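Local atomic coordinates of nuclease NucT (Helicobacter pylori, PDB entry 6EHI), a protein that is a nuclease of the phospholipase D-like superfamily, built around a mixed beta sheet flanked by helices. Residues 21-26 and 108-113. The protein carries 1 engineered substitution. Numbering follows the deposited sequence.
Sequences NSLISG and KVAIID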
loop_
_atom_site.group_PDB
_atom_site.type_symbol
_atom_site.label_atom_id
_atom_site.label_comp_id
_atom_site.label_asym_id
_atom_site.label_seq_id
_atom_site.Cartn_x
_atom_site.Cartn_y
_atom_site.Cartn_z
ATOM N N ASN A 21 16.768 0.047 2.228
ATOM C CA ASN A 21 17.840 1.003 2.423
ATOM C C ASN A 21 17.323 2.422 2.143
ATOM O O ASN A 21 17.723 3.346 2.842
ATOM C CB ASN A 21 19.103 0.666 1.516
ATOM C CG ASN A 21 19.876 -0.604 1.932
ATOM O OD1 ASN A 21 19.776 -1.110 3.033
ATOM N ND2 ASN A 21 20.674 -1.121 1.001
ATOM N N SER A 22 16.433 2.633 1.159
ATOM C CA SER A 22 15.871 3.948 0.868
ATOM C C SER A 22 15.093 4.477 2.080
ATOM O O SER A 22 15.145 5.660 2.429
ATOM C CB SER A 22 14.924 3.917 -0.334
ATOM O OG SER A 22 14.393 5.197 -0.702
ATOM N N LEU A 23 14.247 3.621 2.608
ATOM C CA LEU A 23 13.350 3.979 3.704
ATOM C C LEU A 23 14.210 4.281 4.945
ATOM O O LEU A 23 13.992 5.249 5.631
ATOM C CB LEU A 23 12.408 2.797 4.029
ATOM C CG LEU A 23 11.448 3.021 5.208
ATOM C CD1 LEU A 23 10.638 4.265 4.919
ATOM C CD2 LEU A 23 10.553 1.818 5.416
ATOM N N ILE A 24 15.119 3.373 5.260
ATOM C CA ILE A 24 15.987 3.515 6.425
ATOM C C ILE A 24 16.814 4.762 6.309
ATOM O O ILE A 24 16.879 5.507 7.275
ATOM C CB ILE A 24 16.776 2.251 6.687
ATOM C CG1 ILE A 24 15.822 1.343 7.410
ATOM C CG2 ILE A 24 18.006 2.499 7.572
ATOM C CD1 ILE A 24 16.329 -0.009 7.724
ATOM N N SER A 25 17.377 5.001 5.134
ATOM C CA SER A 25 18.128 6.227 4.915
ATOM C C SER A 25 17.271 7.511 5.016
ATOM O O SER A 25 17.673 8.523 5.598
ATOM C CB SER A 25 18.886 6.149 3.610
ATOM O OG SER A 25 19.409 7.393 3.282
ATOM N N GLY A 26 16.052 7.462 4.499
ATOM C CA GLY A 26 15.142 8.585 4.575
ATOM C C GLY A 26 14.844 8.950 6.018
ATOM O O GLY A 26 14.723 10.103 6.374
ATOM N N LYS A 108 0.641 2.680 5.137
ATOM C CA LYS A 108 2.065 2.432 5.421
ATOM C C LYS A 108 2.770 3.657 4.818
ATOM O O LYS A 108 3.173 3.620 3.661
ATOM C CB LYS A 108 2.582 1.135 4.743
ATOM C CG LYS A 108 1.685 -0.093 4.925
ATOM C CD LYS A 108 0.615 -0.366 3.873
ATOM C CE LYS A 108 0.061 -1.794 3.874
ATOM N NZ LYS A 108 -0.770 -2.067 5.063
ATOM N N VAL A 109 2.934 4.688 5.657
ATOM C CA VAL A 109 3.294 6.000 5.171
ATOM C C VAL A 109 4.358 6.563 6.068
ATOM O O VAL A 109 4.187 6.503 7.284
ATOM C CB VAL A 109 2.036 6.877 5.185
ATOM C CG1 VAL A 109 2.376 8.339 4.957
ATOM C CG2 VAL A 109 1.044 6.405 4.149
ATOM N N ALA A 110 5.407 7.127 5.467
ATOM C CA ALA A 110 6.374 7.897 6.247
ATOM C C ALA A 110 6.590 9.291 5.587
ATOM O O ALA A 110 6.842 9.369 4.368
ATOM C CB ALA A 110 7.658 7.216 6.377
ATOM N N ILE A 111 6.374 10.348 6.355
ATOM C CA ILE A 111 6.632 11.720 5.867
ATOM C C ILE A 111 7.895 12.243 6.560
ATOM O O ILE A 111 7.917 12.390 7.776
ATOM C CB ILE A 111 5.491 12.633 6.176
ATOM C CG1 ILE A 111 4.100 12.048 5.748
ATOM C CG2 ILE A 111 5.707 13.975 5.467
ATOM C CD1 ILE A 111 2.925 12.754 6.316
ATOM N N ILE A 112 8.875 12.648 5.788
ATOM C CA ILE A 112 10.158 13.032 6.329
ATOM C C ILE A 112 10.319 14.549 6.119
ATOM O O ILE A 112 10.307 15.011 4.967
ATOM C CB ILE A 112 11.335 12.313 5.620
ATOM C CG1 ILE A 112 11.185 10.786 5.586
ATOM C CG2 ILE A 112 12.657 12.657 6.297
ATOM C CD1 ILE A 112 10.823 10.156 6.915
ATOM N N ASP A 113 10.516 15.297 7.212
ATOM C CA ASP A 113 10.666 16.758 7.136
ATOM C C ASP A 113 9.487 17.312 6.233
ATOM O O ASP A 113 8.303 16.935 6.358
ATOM C CB ASP A 113 12.054 17.103 6.612
ATOM C CG ASP A 113 13.255 16.530 7.488
ATOM O OD1 ASP A 113 13.076 16.167 8.699
ATOM O OD2 ASP A 113 14.421 16.511 7.010
#
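Ile112 and Ala110, two residues apart on strand 108-112 and so on the same face of the sheet, meet Gly26 and Leu23 respectively, three residues apart on helix 16-28. The contact is small and lies in the interior; it buries 123 Å², counting both sides, and it consists of van der Waals packing.

Its closer half sets a side chain against backbone. CG2 of Ile112 lies 3.3 Å from O of Gly26, and the second branch, through CG1, stays at 3.7 Å from the same O. With CG1 beside the backbone N (chi1 -53°) and CG2 anti to it, both branches reach this one oxygen, and CD1 follows at 3.9 Å from Gly26 O. Gly26 presents no side chain here, and the branched isoleucine rests against its carbonyl group; the CA atoms of Gly26 and Ile112 come to 6.9 Å.

The apolar half is looser. In Leu23, chi1 of 178° sends CG away from the backbone N, and chi2 of 56° leaves CD1 4.4 Å from CB of Ala110. At this level the CA atoms of Leu23 and Ala110 stand 8.4 Å apart, and the longer leucine spans the wider gap to the short alanine.

The arrangement is helix-on-sheet packing in the core of the PLD-like domain. Helix 16-28 packs on the face of the sheet that carries Ala110 and Ile112, with Phe118 of the adjacent strand 116-120 touching both Leu23 and Ile112. Val34 of strand 33-38 also packs on Ile112, while Ile111, on the other face of the strand, packs against helix 142-158.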